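Side-chain contacts in malarial CLPB2 atpase/hsp101 protein (Plasmodium falciparum, PDB 4IRF), which probably works as an ATP-hydrolysing ClpB-type chaperone in protein unfolding and translocation at the parasitophorous vacuole, and is represented by its N-terminal cargo-binding domain: residues Lys24-Ser29 with Leu41-Lys46; His116-Leu121 with Lys142-Arg147. One frame throughout, in Å; residues are numbered along the deposited sequence.

Contact 1: residues Lys24-Ser29 with Leu41-Lys46; sequences KNIAKS and LSALAK
Ile26 carries this contact from the 24-29 side: its terminal methyl CD1 reaches Ser42, Ala43 and, one turn on from Ser42, Lys46. The tight part is at Ser42 and Ala43. CD1 lies 3.3 Å from Ser42 OG and 3.5 Å from the backbone N of Ala43, so the methyl is pressed against the helix backbone itself, and Ala43 CB meets it at 3.9 Å. The second branch adds a looser touch, Ile26 CG2 standing 4.0 Å from Ser42 OG. With CG1 anti to the carbonyl carbon (chi1 -66°) and CD1 extended beyond it (chi2 166°), the longer branch projects across the gap. Ala43 is buried, its methyl also meeting Ile19 and Ala22 of the same partner helix. The solvent side belongs to Lys46, an exposed residue whose extended chain brings its far end, CE, to 4.0 Å from Ile26 CD1. The short helix axes approach to 9.5 Å at 128° between their directions, and the summed buried surface is a modest 141 Å². Such packing of one isoleucine methyl on a neighbouring helix joins helix 14-29 to helix 37-46 in the mainly helical Clp N-terminal domain.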
loop_
_atom_site.group_PDB
_atom_site.type_symbol
_atom_site.label_atom_id
_atom_site.label_comp_id
_atom_site.label_asym_id
_atom_site.label_seq_id
_atom_site.Cartn_x
_atom_site.Cartn_y
_atom_site.Cartn_z
ATOM N N LYS A 24 7.629 -6.336 -3.293
ATOM C CA LYS A 24 8.887 -6.516 -4.013
ATOM C C LYS A 24 8.778 -7.588 -5.089
ATOM O O LYS A 24 9.334 -7.431 -6.189
ATOM C CB LYS A 24 10.035 -6.836 -3.041
ATOM C CG LYS A 24 10.420 -5.660 -2.133
ATOM C CD LYS A 24 11.460 -6.103 -1.110
ATOM C CE LYS A 24 11.817 -4.968 -0.163
ATOM N NZ LYS A 24 13.020 -5.305 0.671
ATOM N N ASN A 25 8.067 -8.663 -4.790
ATOM C CA ASN A 25 7.859 -9.686 -5.812
ATOM C C ASN A 25 7.036 -9.176 -7.003
ATOM O O ASN A 25 7.297 -9.517 -8.170
ATOM C CB ASN A 25 7.277 -10.951 -5.185
ATOM C CG ASN A 25 8.299 -11.692 -4.338
ATOM O OD1 ASN A 25 9.496 -11.683 -4.649
ATOM N ND2 ASN A 25 7.840 -12.316 -3.259
ATOM N N ILE A 26 6.052 -8.331 -6.724
ATOM C CA ILE A 26 5.254 -7.757 -7.794
ATOM C C ILE A 26 6.139 -6.813 -8.608
ATOM O O ILE A 26 6.086 -6.768 -9.843
ATOM C CB ILE A 26 4.007 -7.016 -7.204
ATOM C CG1 ILE A 26 3.084 -8.030 -6.563
ATOM C CG2 ILE A 26 3.289 -6.221 -8.270
ATOM C CD1 ILE A 26 1.976 -7.446 -5.652
ATOM N N ALA A 27 6.983 -6.049 -7.915
ATOM C CA ALA A 27 7.887 -5.151 -8.604
ATOM C C ALA A 27 8.783 -5.947 -9.558
ATOM O O ALA A 27 8.940 -5.575 -10.714
ATOM C CB ALA A 27 8.720 -4.351 -7.602
ATOM N N LYS A 28 9.365 -7.021 -9.090
ATOM C CA LYS A 28 10.250 -7.780 -9.991
ATOM C C LYS A 28 9.459 -8.313 -11.202
ATOM O O LYS A 28 9.957 -8.345 -12.278
ATOM C CB LYS A 28 10.947 -8.924 -9.281
ATOM C CG LYS A 28 11.848 -8.422 -8.202
ATOM C CD LYS A 28 12.953 -9.350 -7.816
ATOM C CE LYS A 28 12.381 -10.587 -7.260
ATOM N NZ LYS A 28 12.281 -11.591 -8.302
ATOM N N SER A 29 8.237 -8.725 -10.959
ATOM C CA SER A 29 7.420 -9.257 -12.051
ATOM C C SER A 29 7.180 -8.233 -13.156
ATOM O O SER A 29 7.015 -8.593 -14.338
ATOM C CB SER A 29 6.095 -9.771 -11.507
ATOM O OG SER A 29 5.358 -10.389 -12.542
ATOM N N LEU A 41 0.715 -1.091 -3.310
ATOM C CA LEU A 41 -0.781 -1.076 -3.389
ATOM C C LEU A 41 -1.317 -2.419 -3.923
ATOM O O LEU A 41 -2.263 -2.984 -3.343
ATOM C CB LEU A 41 -1.285 0.120 -4.194
ATOM C CG LEU A 41 -2.811 0.094 -4.338
ATOM C CD1 LEU A 41 -3.489 0.129 -2.992
ATOM C CD2 LEU A 41 -3.286 1.207 -5.219
ATOM N N SER A 42 -0.686 -2.951 -4.973
ATOM C CA SER A 42 -1.112 -4.250 -5.533
ATOM C C SER A 42 -1.107 -5.299 -4.434
ATOM O O SER A 42 -2.090 -6.017 -4.218
ATOM C CB SER A 42 -0.165 -4.681 -6.651
ATOM O OG SER A 42 -0.520 -5.957 -7.174
ATOM N N ALA A 43 0.002 -5.349 -3.681
ATOM C CA ALA A 43 0.155 -6.279 -2.565
ATOM C C ALA A 43 -0.868 -6.078 -1.429
ATOM O O ALA A 43 -1.364 -7.031 -0.823
ATOM C CB ALA A 43 1.596 -6.189 -2.017
ATOM N N LEU A 44 -1.147 -4.823 -1.119
ATOM C CA LEU A 44 -2.026 -4.490 -0.011
ATOM C C LEU A 44 -3.439 -4.929 -0.387
ATOM O O LEU A 44 -4.076 -5.649 0.390
ATOM C CB LEU A 44 -1.926 -2.988 0.283
ATOM C CG LEU A 44 -2.558 -2.539 1.595
ATOM C CD1 LEU A 44 -1.809 -1.352 2.181
ATOM C CD2 LEU A 44 -3.991 -2.138 1.308
ATOM N N ALA A 45 -3.851 -4.585 -1.610
ATOM C CA ALA A 45 -5.212 -4.911 -2.095
ATOM C C ALA A 45 -5.457 -6.422 -2.039
ATOM O O ALA A 45 -6.568 -6.868 -1.744
ATOM C CB ALA A 45 -5.423 -4.374 -3.471
ATOM N N LYS A 46 -4.418 -7.218 -2.298
ATOM C CA LYS A 46 -4.612 -8.664 -2.339
ATOM C C LYS A 46 -4.361 -9.393 -1.020
ATOM O O LYS A 46 -4.709 -10.561 -0.874
ATOM C CB LYS A 46 -3.792 -9.288 -3.463
ATOM C CG LYS A 46 -2.318 -9.443 -3.137
ATOM C CD LYS A 46 -1.673 -10.444 -4.103
ATOM C CE LYS A 46 -0.151 -10.417 -4.030
ATOM N NZ LYS A 46 0.402 -11.276 -5.133
#

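Contact 2: residues His116-Leu121 with Lys142-Arg147; sequences HLLSGL and KAILKR
Leu145 meets His116 and Ser119 with its two methyls, one for each, and these van der Waals contacts account for most of the interface. Leu145 CD2 approaches the imidazole obliquely, 3.4 Å from His116 CD2, while Leu145 CD1 rests 3.8 Å from Ser119 CB. The fork reaches both residues because Leu145 CG is anti to its carbonyl carbon (chi1 -77°), and His116 and Ser119 sit three residues apart, nearly one helical turn. An apolar pair lies beside it, where Leu118 CD2 and Ile144 CD1 touch at 4.2 Å. The polar link is indirect: a water lies 2.9 Å from His116 NE2 and donates to Leu145 O at 3.2 Å, a bridge from the imidazole to the opposing backbone. The other ring nitrogen, His116 ND1, bonds to Asp113 N, so both nitrogens are engaged and the ring's rotation is probably fixed. The short axes run nearly antiparallel, 160° between directions and 10.0 Å apart, and four of the five touching residues are buried. Around this pairing, helix 91-106 touches His116 through Ala104, Tyr107 packs on Leu145, Ile141 of helix 138-151 extends the packing to Leu118 and Ser119, and Leu117 of helix 114-121 is directed to helices 91-106 and 37-46.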
loop_
_atom_site.group_PDB
_atom_site.type_symbol
_atom_site.label_atom_id
_atom_site.label_comp_id
_atom_site.label_asym_id
_atom_site.label_seq_id
_atom_site.Cartn_x
_atom_site.Cartn_y
_atom_site.Cartn_z
ATOM N N HIS A 116 -2.082 2.490 8.141
ATOM C CA HIS A 116 -1.064 3.547 8.151
ATOM C C HIS A 116 -0.272 3.528 6.847
ATOM O O HIS A 116 0.020 4.578 6.276
ATOM C CB HIS A 116 -0.159 3.378 9.370
ATOM C CG HIS A 116 -0.942 3.356 10.649
ATOM N ND1 HIS A 116 -0.963 2.262 11.486
ATOM C CD2 HIS A 116 -1.791 4.265 11.186
ATOM C CE1 HIS A 116 -1.767 2.517 12.510
ATOM N NE2 HIS A 116 -2.279 3.722 12.351
ATOM N N LEU A 117 -0.002 2.327 6.358
ATOM C CA LEU A 117 0.613 2.141 5.056
ATOM C C LEU A 117 -0.325 2.682 3.992
ATOM O O LEU A 117 0.103 3.402 3.064
ATOM C CB LEU A 117 0.939 0.656 4.850
ATOM C CG LEU A 117 1.684 0.275 3.599
ATOM C CD1 LEU A 117 3.010 1.036 3.487
ATOM C CD2 LEU A 117 1.936 -1.204 3.654
ATOM N N LEU A 118 -1.629 2.409 4.141
ATOM C CA LEU A 118 -2.603 2.928 3.189
ATOM C C LEU A 118 -2.531 4.462 3.135
ATOM O O LEU A 118 -2.512 5.062 2.047
ATOM C CB LEU A 118 -4.027 2.418 3.524
ATOM C CG LEU A 118 -5.079 2.746 2.461
ATOM C CD1 LEU A 118 -5.033 1.759 1.325
ATOM C CD2 LEU A 118 -6.456 2.773 3.104
ATOM N N SER A 119 -2.428 5.104 4.302
ATOM C CA SER A 119 -2.365 6.553 4.353
ATOM C C SER A 119 -1.100 7.045 3.641
ATOM O O SER A 119 -1.130 7.995 2.852
ATOM C CB SER A 119 -2.370 7.011 5.815
ATOM O OG SER A 119 -2.294 8.416 5.864
ATOM N N GLY A 120 0.009 6.359 3.892
ATOM C CA GLY A 120 1.264 6.708 3.245
ATOM C C GLY A 120 1.218 6.578 1.731
ATOM O O GLY A 120 1.672 7.469 0.980
ATOM N N LEU A 121 0.613 5.493 1.272
ATOM C CA LEU A 121 0.473 5.260 -0.167
ATOM C C LEU A 121 -0.329 6.342 -0.878
ATOM O O LEU A 121 -0.116 6.637 -2.051
ATOM C CB LEU A 121 -0.192 3.903 -0.380
ATOM C CG LEU A 121 0.693 2.722 -0.082
ATOM C CD1 LEU A 121 -0.167 1.457 -0.124
ATOM C CD2 LEU A 121 1.870 2.646 -1.114
ATOM N N LYS A 142 -8.587 9.288 6.444
ATOM C CA LYS A 142 -8.525 9.797 7.810
ATOM C C LYS A 142 -9.559 9.132 8.690
ATOM O O LYS A 142 -9.271 8.799 9.843
ATOM C CB LYS A 142 -8.800 11.291 7.816
ATOM C CG LYS A 142 -7.604 12.158 7.485
ATOM C CD LYS A 142 -8.029 13.615 7.497
ATOM C CE LYS A 142 -6.884 14.536 7.864
ATOM N NZ LYS A 142 -5.835 14.401 6.840
ATOM N N ALA A 143 -10.765 8.938 8.150
ATOM C CA ALA A 143 -11.827 8.303 8.913
ATOM C C ALA A 143 -11.491 6.857 9.251
ATOM O O ALA A 143 -11.741 6.413 10.373
ATOM C CB ALA A 143 -13.163 8.416 8.191
ATOM N N ILE A 144 -10.924 6.117 8.286
ATOM C CA ILE A 144 -10.428 4.784 8.558
ATOM C C ILE A 144 -9.425 4.802 9.712
ATOM O O ILE A 144 -9.465 3.954 10.614
ATOM C CB ILE A 144 -9.740 4.205 7.312
ATOM C CG1 ILE A 144 -10.781 3.952 6.225
ATOM C CG2 ILE A 144 -8.986 2.948 7.676
ATOM C CD1 ILE A 144 -10.196 3.549 4.881
ATOM N N LEU A 145 -8.506 5.764 9.658
ATOM C CA LEU A 145 -7.480 5.872 10.689
ATOM C C LEU A 145 -8.072 6.240 12.036
ATOM O O LEU A 145 -7.679 5.657 13.054
ATOM C CB LEU A 145 -6.425 6.906 10.309
ATOM C CG LEU A 145 -5.415 6.436 9.284
ATOM C CD1 LEU A 145 -4.377 7.512 9.025
ATOM C CD2 LEU A 145 -4.771 5.202 9.822
ATOM N N LYS A 146 -9.012 7.179 12.017
ATOM C CA LYS A 146 -9.710 7.621 13.231
ATOM C C LYS A 146 -10.503 6.456 13.836
ATOM O O LYS A 146 -10.423 6.193 15.038
ATOM C CB LYS A 146 -10.628 8.809 12.906
ATOM C CG LYS A 146 -11.435 9.369 14.087
ATOM C CD LYS A 146 -12.277 10.552 13.647
ATOM C CE LYS A 146 -13.076 11.132 14.807
ATOM N NZ LYS A 146 -13.988 10.120 15.426
ATOM N N ARG A 147 -11.209 5.663 13.040
ATOM C CA ARG A 147 -11.914 4.518 13.599
ATOM C C ARG A 147 -11.027 3.449 14.148
ATOM O O ARG A 147 -11.333 2.823 15.123
ATOM C CB ARG A 147 -12.830 3.864 12.557
ATOM C CG ARG A 147 -13.870 4.751 11.942
ATOM C CD ARG A 147 -14.922 3.912 11.242
ATOM N NE ARG A 147 -14.450 3.455 9.961
ATOM C CZ ARG A 147 -14.513 4.190 8.880
ATOM N NH1 ARG A 147 -15.064 5.365 8.933
ATOM N NH2 ARG A 147 -14.036 3.743 7.767
HETATM O O HOH W 1 -4.820 4.413 13.516
#

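From the N terminus, helix 14-29 is followed by strand 34-35 and helix 37-46; contact 1 closes this short loop, with 11 residues between its segments. The chain then passes through helices 48-56, 61-74 and 91-106 before contact 2 opens at 116-121 and closes at 142-147, with 20 residues between, after helix 125-133. The two loops are therefore in series, neither nested nor crossed. Their centres lie 19 Å apart, on opposite sides of the chain's centre, yet they share packing: Leu44 CD1 lies 4.0 Å from Leu121 CD1 and Leu44 CD2 4.0 Å from Leu118 CD1. Through Leu44, helix 37-46 packs on helix 114-121 and so joins contact 1 to contact 2.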